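Long-range contact in 5-carboxymethyl-2-hydroxymuconate semialdehyde dehydrogenase (Thermus thermophilus, PDB 2D4E), which probably oxidises 5-carboxymethyl-2-hydroxymuconate semialdehyde to the corresponding acid with NAD as cofactor, as a member of the aldehyde dehydrogenase family: residues R88-E100 and A209-V221. Numbering follows the deposited sequence.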
ATOM      1  N   ARG C  88       5.598 -10.307  21.868  1.00 20.40           N
ATOM      2  CA  ARG C  88       6.584 -10.959  21.011  1.00 19.01           C
ATOM      3  C   ARG C  88       7.643  -9.917  20.675  1.00 22.24           C
ATOM      4  O   ARG C  88       8.830 -10.229  20.558  1.00 20.76           O
ATOM      5  CB  ARG C  88       5.943 -11.489  19.724  1.00 22.80           C
ATOM      6  CG  ARG C  88       4.905 -12.582  19.946  1.00 18.03           C
ATOM      7  CD  ARG C  88       4.730 -13.445  18.702  1.00 20.75           C
ATOM      8  NE  ARG C  88       4.335 -12.682  17.519  1.00 16.46           N
ATOM      9  CZ  ARG C  88       3.105 -12.237  17.290  1.00 21.69           C
ATOM     10  NH1 ARG C  88       2.132 -12.480  18.159  1.00 20.76           N
ATOM     11  NH2 ARG C  88       2.846 -11.554  16.184  1.00 20.65           N
ATOM     12  N   LYS C  89       7.205  -8.670  20.528  1.00 22.44           N
ATOM     13  CA  LYS C  89       8.120  -7.576  20.238  1.00 25.50           C
ATOM     14  C   LYS C  89       9.114  -7.459  21.395  1.00 25.29           C
ATOM     15  O   LYS C  89      10.313  -7.262  21.182  1.00 24.61           O
ATOM     16  CB  LYS C  89       7.349  -6.263  20.084  1.00 20.90           C
ATOM     17  CG  LYS C  89       8.232  -5.019  19.991  1.00 25.80           C
ATOM     18  CD  LYS C  89       7.396  -3.747  19.896  1.00 20.21           C
ATOM     19  CE  LYS C  89       8.284  -2.534  19.699  1.00 31.75           C
ATOM     20  NZ  LYS C  89       7.518  -1.288  19.406  1.00 29.10           N
ATOM     21  N   ARG C  90       8.612  -7.592  22.621  1.00 23.38           N
ATOM     22  CA  ARG C  90       9.469  -7.501  23.799  1.00 26.49           C
ATOM     23  C   ARG C  90      10.531  -8.593  23.757  1.00 20.68           C
ATOM     24  O   ARG C  90      11.701  -8.339  24.039  1.00 25.26           O
ATOM     25  CB  ARG C  90       8.648  -7.629  25.087  1.00 26.69           C
ATOM     26  CG  ARG C  90       9.475  -7.429  26.360  1.00 28.60           C
ATOM     27  CD  ARG C  90       8.670  -7.763  27.611  1.00 31.77           C
ATOM     28  NE  ARG C  90       8.298  -9.175  27.673  1.00 29.16           N
ATOM     29  CZ  ARG C  90       9.161 -10.173  27.838  1.00 32.96           C
ATOM     30  NH1 ARG C  90      10.461  -9.921  27.957  1.00 35.80           N
ATOM     31  NH2 ARG C  90       8.723 -11.423  27.898  1.00 32.09           N
ATOM     32  N   TYR C  91      10.124  -9.807  23.408  1.00 16.15           N
ATOM     33  CA  TYR C  91      11.063 -10.917  23.318  1.00 18.26           C
ATOM     34  C   TYR C  91      12.148 -10.675  22.266  1.00 20.76           C
ATOM     35  O   TYR C  91      13.323 -10.873  22.543  1.00 20.95           O
ATOM     36  CB  TYR C  91      10.335 -12.214  22.984  1.00 18.55           C
ATOM     37  CG  TYR C  91       9.694 -12.901  24.158  1.00 18.67           C
ATOM     38  CD1 TYR C  91       8.318 -13.083  24.208  1.00 19.74           C
ATOM     39  CD2 TYR C  91      10.469 -13.429  25.189  1.00 25.93           C
ATOM     40  CE1 TYR C  91       7.722 -13.777  25.247  1.00 24.80           C
ATOM     41  CE2 TYR C  91       9.881 -14.133  26.243  1.00 26.05           C
ATOM     42  CZ  TYR C  91       8.506 -14.302  26.260  1.00 26.26           C
ATOM     43  OH  TYR C  91       7.908 -15.002  27.279  1.00 24.81           O
ATOM     44  N   LEU C  92      11.761 -10.256  21.061  1.00 18.62           N
ATOM     45  CA  LEU C  92      12.752 -10.007  20.014  1.00 24.16           C
ATOM     46  C   LEU C  92      13.766  -8.960  20.469  1.00 20.34           C
ATOM     47  O   LEU C  92      14.962  -9.106  20.234  1.00 20.46           O
ATOM     48  CB  LEU C  92      12.089  -9.544  18.709  1.00 24.32           C
ATOM     49  CG  LEU C  92      11.145 -10.508  17.980  1.00 31.71           C
ATOM     50  CD1 LEU C  92      10.948 -10.017  16.556  1.00 31.50           C
ATOM     51  CD2 LEU C  92      11.725 -11.900  17.946  1.00 30.66           C
ATOM     52  N   LEU C  93      13.286  -7.906  21.117  1.00 19.53           N
ATOM     53  CA  LEU C  93      14.171  -6.858  21.612  1.00 24.63           C
ATOM     54  C   LEU C  93      15.107  -7.390  22.702  1.00 23.91           C
ATOM     55  O   LEU C  93      16.246  -6.935  22.834  1.00 20.58           O
ATOM     56  CB  LEU C  93      13.353  -5.685  22.155  1.00 21.78           C
ATOM     57  CG  LEU C  93      12.601  -4.888  21.087  1.00 26.56           C
ATOM     58  CD1 LEU C  93      11.816  -3.768  21.757  1.00 23.54           C
ATOM     59  CD2 LEU C  93      13.596  -4.325  20.070  1.00 22.94           C
ATOM     60  N   ARG C  94      14.618  -8.353  23.480  1.00 19.09           N
ATOM     61  CA  ARG C  94      15.420  -8.952  24.541  1.00 21.63           C
ATOM     62  C   ARG C  94      16.513  -9.816  23.912  1.00 25.31           C
ATOM     63  O   ARG C  94      17.659  -9.828  24.368  1.00 23.45           O
ATOM     64  CB  ARG C  94      14.533  -9.810  25.446  1.00 24.22           C
ATOM     65  CG  ARG C  94      15.274 -10.523  26.569  1.00 21.75           C
ATOM     66  CD  ARG C  94      16.071  -9.553  27.433  1.00 26.29           C
ATOM     67  NE  ARG C  94      16.661 -10.239  28.582  1.00 28.24           N
ATOM     68  CZ  ARG C  94      17.715  -9.798  29.263  1.00 28.05           C
ATOM     69  NH1 ARG C  94      18.312  -8.661  28.915  1.00 23.00           N
ATOM     70  NH2 ARG C  94      18.175 -10.503  30.291  1.00 22.18           N
ATOM     71  N   ILE C  95      16.138 -10.542  22.864  1.00 17.79           N
ATOM     72  CA  ILE C  95      17.067 -11.396  22.145  1.00 19.66           C
ATOM     73  C   ILE C  95      18.164 -10.532  21.522  1.00 18.83           C
ATOM     74  O   ILE C  95      19.340 -10.869  21.604  1.00 21.81           O
ATOM     75  CB  ILE C  95      16.331 -12.201  21.038  1.00 19.15           C
ATOM     76  CG1 ILE C  95      15.433 -13.259  21.683  1.00 14.76           C
ATOM     77  CG2 ILE C  95      17.334 -12.867  20.103  1.00 20.75           C
ATOM     78  CD1 ILE C  95      14.557 -14.009  20.699  1.00 16.44           C
ATOM     79  N   ALA C  96      17.772  -9.414  20.913  1.00 17.64           N
ATOM     80  CA  ALA C  96      18.726  -8.503  20.290  1.00 20.59           C
ATOM     81  C   ALA C  96      19.671  -7.965  21.359  1.00 27.27           C
ATOM     82  O   ALA C  96      20.879  -7.832  21.138  1.00 21.96           O
ATOM     83  CB  ALA C  96      17.992  -7.353  19.621  1.00 10.67           C
ATOM     84  N   GLU C  97      19.107  -7.655  22.522  1.00 25.85           N
ATOM     85  CA  GLU C  97      19.892  -7.138  23.633  1.00 25.92           C
ATOM     86  C   GLU C  97      20.915  -8.174  24.099  1.00 24.56           C
ATOM     87  O   GLU C  97      22.081  -7.848  24.321  1.00 26.95           O
ATOM     88  CB  GLU C  97      18.958  -6.754  24.788  1.00 28.45           C
ATOM     89  CG  GLU C  97      19.662  -6.241  26.031  1.00 31.28           C
ATOM     90  CD  GLU C  97      18.689  -5.716  27.081  1.00 38.50           C
ATOM     91  OE1 GLU C  97      17.776  -6.466  27.498  1.00 33.01           O
ATOM     92  OE2 GLU C  97      18.847  -4.546  27.495  1.00 43.73           O
ATOM     93  N   LEU C  98      20.478  -9.424  24.233  1.00 25.72           N
ATOM     94  CA  LEU C  98      21.361 -10.499  24.678  1.00 18.61           C
ATOM     95  C   LEU C  98      22.419 -10.893  23.650  1.00 22.74           C
ATOM     96  O   LEU C  98      23.513 -11.320  24.020  1.00 19.56           O
ATOM     97  CB  LEU C  98      20.536 -11.717  25.098  1.00 16.78           C
ATOM     98  CG  LEU C  98      19.727 -11.479  26.382  1.00 18.98           C
ATOM     99  CD1 LEU C  98      18.888 -12.704  26.712  1.00 14.73           C
ATOM    100  CD2 LEU C  98      20.682 -11.151  27.533  1.00 20.61           C
ATOM    101  N   ILE C  99      22.096 -10.766  22.365  1.00 22.15           N
ATOM    102  CA  ILE C  99      23.067 -11.071  21.319  1.00 19.81           C
ATOM    103  C   ILE C  99      24.202 -10.047  21.470  1.00 23.49           C
ATOM    104  O   ILE C  99      25.388 -10.384  21.381  1.00 16.58           O
ATOM    105  CB  ILE C  99      22.433 -10.948  19.906  1.00 20.38           C
ATOM    106  CG1 ILE C  99      21.531 -12.156  19.637  1.00 20.89           C
ATOM    107  CG2 ILE C  99      23.522 -10.854  18.837  1.00 18.27           C
ATOM    108  CD1 ILE C  99      20.774 -12.086  18.316  1.00 20.57           C
ATOM    109  N   GLU C 100      23.827  -8.797  21.720  1.00 17.13           N
ATOM    110  CA  GLU C 100      24.809  -7.739  21.899  1.00 25.11           C
ATOM    111  C   GLU C 100      25.684  -7.992  23.131  1.00 26.73           C
ATOM    112  O   GLU C 100      26.892  -7.734  23.106  1.00 21.47           O
ATOM    113  CB  GLU C 100      24.103  -6.382  22.018  1.00 24.08           C
ATOM    114  CG  GLU C 100      23.458  -5.927  20.709  1.00 42.37           C
ATOM    115  CD  GLU C 100      22.536  -4.720  20.864  1.00 45.03           C
ATOM    116  OE1 GLU C 100      21.939  -4.303  19.849  1.00 50.10           O
ATOM    117  OE2 GLU C 100      22.402  -4.191  21.989  1.00 48.93           O
ATOM    118  N   ALA C 209      20.872 -20.729  20.703  1.00 16.03           N
ATOM    119  CA  ALA C 209      19.807 -21.350  21.484  1.00 20.75           C
ATOM    120  C   ALA C 209      19.979 -20.975  22.958  1.00 22.00           C
ATOM    121  O   ALA C 209      18.998 -20.714  23.655  1.00 20.03           O
ATOM    122  CB  ALA C 209      19.838 -22.859  21.325  1.00 12.30           C
ATOM    123  N   GLU C 210      21.223 -20.936  23.429  1.00 19.53           N
ATOM    124  CA  GLU C 210      21.477 -20.580  24.823  1.00 24.42           C
ATOM    125  C   GLU C 210      20.915 -19.192  25.086  1.00 21.45           C
ATOM    126  O   GLU C 210      20.241 -18.961  26.090  1.00 23.16           O
ATOM    127  CB  GLU C 210      22.978 -20.587  25.128  1.00 18.06           C
ATOM    128  CG  GLU C 210      23.626 -21.957  25.026  1.00 26.79           C
ATOM    129  CD  GLU C 210      25.072 -21.957  25.491  1.00 28.36           C
ATOM    130  OE1 GLU C 210      25.750 -22.993  25.324  1.00 30.87           O
ATOM    131  OE2 GLU C 210      25.528 -20.928  26.031  1.00 30.99           O
ATOM    132  N   ILE C 211      21.190 -18.279  24.164  1.00 19.74           N
ATOM    133  CA  ILE C 211      20.723 -16.911  24.277  1.00 15.59           C
ATOM    134  C   ILE C 211      19.201 -16.821  24.248  1.00 18.33           C
ATOM    135  O   ILE C 211      18.610 -16.108  25.054  1.00 18.07           O
ATOM    136  CB  ILE C 211      21.332 -16.040  23.160  1.00 18.96           C
ATOM    137  CG1 ILE C 211      22.842 -15.908  23.397  1.00 22.57           C
ATOM    138  CG2 ILE C 211      20.659 -14.673  23.125  1.00 14.31           C
ATOM    139  CD1 ILE C 211      23.592 -15.215  22.285  1.00 18.67           C
ATOM    140  N   LEU C 212      18.557 -17.529  23.326  1.00 19.85           N
ATOM    141  CA  LEU C 212      17.101 -17.481  23.278  1.00 19.87           C
ATOM    142  C   LEU C 212      16.518 -18.035  24.572  1.00 21.98           C
ATOM    143  O   LEU C 212      15.440 -17.624  24.995  1.00 21.85           O
ATOM    144  CB  LEU C 212      16.560 -18.255  22.075  1.00 16.89           C
ATOM    145  CG  LEU C 212      16.321 -17.365  20.846  1.00 24.15           C
ATOM    146  CD1 LEU C 212      17.624 -16.674  20.436  1.00 21.76           C
ATOM    147  CD2 LEU C 212      15.764 -18.192  19.703  1.00 16.76           C
ATOM    148  N   LYS C 213      17.231 -18.965  25.204  1.00 23.43           N
ATOM    149  CA  LYS C 213      16.759 -19.522  26.463  1.00 25.87           C
ATOM    150  C   LYS C 213      16.986 -18.481  27.557  1.00 26.27           C
ATOM    151  O   LYS C 213      16.204 -18.381  28.498  1.00 27.11           O
ATOM    152  CB  LYS C 213      17.503 -20.813  26.817  1.00 27.69           C
ATOM    153  CG  LYS C 213      17.105 -21.387  28.176  1.00 26.35           C
ATOM    154  CD  LYS C 213      17.862 -22.668  28.491  1.00 36.59           C
ATOM    155  CE  LYS C 213      17.625 -23.137  29.931  1.00 44.75           C
ATOM    156  NZ  LYS C 213      16.189 -23.442  30.207  1.00 49.15           N
ATOM    157  N   GLU C 214      18.060 -17.707  27.430  1.00 24.15           N
ATOM    158  CA  GLU C 214      18.347 -16.671  28.409  1.00 23.45           C
ATOM    159  C   GLU C 214      17.299 -15.565  28.280  1.00 26.01           C
ATOM    160  O   GLU C 214      17.033 -14.834  29.237  1.00 26.55           O
ATOM    161  CB  GLU C 214      19.749 -16.084  28.198  1.00 23.19           C
ATOM    162  CG  GLU C 214      20.142 -15.070  29.273  1.00 21.00           C
ATOM    163  CD  GLU C 214      21.521 -14.458  29.062  1.00 25.99           C
ATOM    164  OE1 GLU C 214      21.925 -13.609  29.884  1.00 33.14           O
ATOM    165  OE2 GLU C 214      22.203 -14.814  28.082  1.00 27.67           O
ATOM    166  N   ALA C 215      16.709 -15.445  27.091  1.00 23.45           N
ATOM    167  CA  ALA C 215      15.683 -14.436  26.843  1.00 22.06           C
ATOM    168  C   ALA C 215      14.359 -14.969  27.376  1.00 23.03           C
ATOM    169  O   ALA C 215      13.353 -14.266  27.388  1.00 23.16           O
ATOM    170  CB  ALA C 215      15.571 -14.143  25.346  1.00 15.00           C
ATOM    171  N   ASP C 216      14.384 -16.229  27.802  1.00 23.44           N
ATOM    172  CA  ASP C 216      13.227 -16.918  28.372  1.00 26.57           C
ATOM    173  C   ASP C 216      12.045 -17.150  27.424  1.00 27.12           C
ATOM    174  O   ASP C 216      10.887 -17.042  27.828  1.00 27.68           O
ATOM    175  CB  ASP C 216      12.759 -16.177  29.635  1.00 27.94           C
ATOM    176  CG  ASP C 216      11.709 -16.955  30.420  1.00 33.80           C
ATOM    177  OD1 ASP C 216      11.852 -18.190  30.556  1.00 32.81           O
ATOM    178  OD2 ASP C 216      10.747 -16.327  30.913  1.00 39.16           O
ATOM    179  N   LEU C 217      12.330 -17.471  26.164  1.00 25.39           N
ATOM    180  CA  LEU C 217      11.253 -17.751  25.218  1.00 25.33           C
ATOM    181  C   LEU C 217      10.497 -18.958  25.762  1.00 26.35           C
ATOM    182  O   LEU C 217      11.091 -19.825  26.401  1.00 25.84           O
ATOM    183  CB  LEU C 217      11.804 -18.111  23.837  1.00 24.47           C
ATOM    184  CG  LEU C 217      12.196 -17.044  22.812  1.00 28.65           C
ATOM    185  CD1 LEU C 217      12.593 -17.751  21.512  1.00 19.69           C
ATOM    186  CD2 LEU C 217      11.031 -16.089  22.555  1.00 15.76           C
ATOM    187  N   PRO C 218       9.178 -19.027  25.533  1.00 24.94           N
ATOM    188  CA  PRO C 218       8.433 -20.181  26.040  1.00 22.87           C
ATOM    189  C   PRO C 218       8.984 -21.477  25.443  1.00 28.83           C
ATOM    190  O   PRO C 218       9.500 -21.483  24.322  1.00 27.52           O
ATOM    191  CB  PRO C 218       7.007 -19.892  25.593  1.00 21.47           C
ATOM    192  CG  PRO C 218       6.947 -18.404  25.672  1.00 22.36           C
ATOM    193  CD  PRO C 218       8.256 -17.995  25.030  1.00 26.48           C
ATOM    194  N   PRO C 219       8.883 -22.591  26.188  1.00 27.07           N
ATOM    195  CA  PRO C 219       9.375 -23.894  25.730  1.00 24.55           C
ATOM    196  C   PRO C 219       8.708 -24.314  24.430  1.00 24.12           C
ATOM    197  O   PRO C 219       7.494 -24.205  24.294  1.00 29.35           O
ATOM    198  CB  PRO C 219       8.995 -24.839  26.873  1.00 26.78           C
ATOM    199  CG  PRO C 219       8.882 -23.933  28.065  1.00 29.06           C
ATOM    200  CD  PRO C 219       8.216 -22.713  27.495  1.00 25.32           C
ATOM    201  N   GLY C 220       9.501 -24.796  23.482  1.00 23.17           N
ATOM    202  CA  GLY C 220       8.950 -25.246  22.219  1.00 21.64           C
ATOM    203  C   GLY C 220       8.897 -24.201  21.119  1.00 21.29           C
ATOM    204  O   GLY C 220       8.820 -24.549  19.943  1.00 22.41           O
ATOM    205  N   VAL C 221       8.935 -22.925  21.486  1.00 20.24           N
ATOM    206  CA  VAL C 221       8.879 -21.868  20.489  1.00 22.02           C
ATOM    207  C   VAL C 221      10.084 -21.934  19.553  1.00 22.85           C
ATOM    208  O   VAL C 221       9.939 -21.785  18.343  1.00 18.66           O
ATOM    209  CB  VAL C 221       8.787 -20.485  21.155  1.00 22.39           C
ATOM    210  CG1 VAL C 221       8.889 -19.382  20.107  1.00 15.56           C
ATOM    211  CG2 VAL C 221       7.459 -20.376  21.905  1.00 21.82           C
TER
HETATM  212  O   HOH W   1      12.136 -12.207  28.681  1.00 35.63           O
HETATM  213  O   HOH W   2      15.942 -12.326  30.097  1.00 30.89           O
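The axes of helix 88-100 and helix 209-214 approach to 9.1 Å at 128°, and Ile95 and Ala215 hold the closest pair of CA atoms. Ala215 turns its CB toward helix 88-100, where it meets Ile95 CG1 at 3.8 Å and also touches Arg94 CG and Leu98 CD1. Leu98 spreads over Ile211, Glu214 and Ala215, packing its CB on Ile211 CG2 at 3.6 Å, while CD2 comes against the carboxylate of Glu214 (OE1 3.6 Å) as the two side chains cross at a slant. In that carboxylate OE1 forms a salt bridge with Lys101 and OE2 a hydrogen bond with His102, just past the first segment. Ile95 sends CD1 deeper, to Leu212 CG at 3.8 Å. The chain leaves the second helix through a Schellman motif, with Asp216 at positive phi, and Leu217 and Pro218 are thereby brought up to Tyr91. Leu217 CD2 sits over one face of the Tyr91 ring, 4.1 Å from its centroid, in a CH-pi contact; the Ala215 carbonyl O lies at the ring edge and Pro218 CD nears the hydroxyl end. These helices belong to the NAD-binding domain of the aldehyde dehydrogenase fold: helix 203-214 and the turn 218-221 connect parallel strands 193-196 and 222-224, and Leu217 also packs on Trp80, Leu187 and Phe222. No direct hydrogen bond joins the segments, but two waters bridge them. One accepts from Arg90 NH1 and donates to Ala215 O at 2.7 Å; the other takes the N-H of Arg94 NE and donates to Glu214 O. With CG anti to the backbone N (chi1 178°) and a bend at chi2, the Arg94 chain sets its guanidinium over Leu98 CD2, where NH1 forms a salt bridge with Glu97 OE1 at 2.7 Å, reaching that oxygen from above the carboxylate plane.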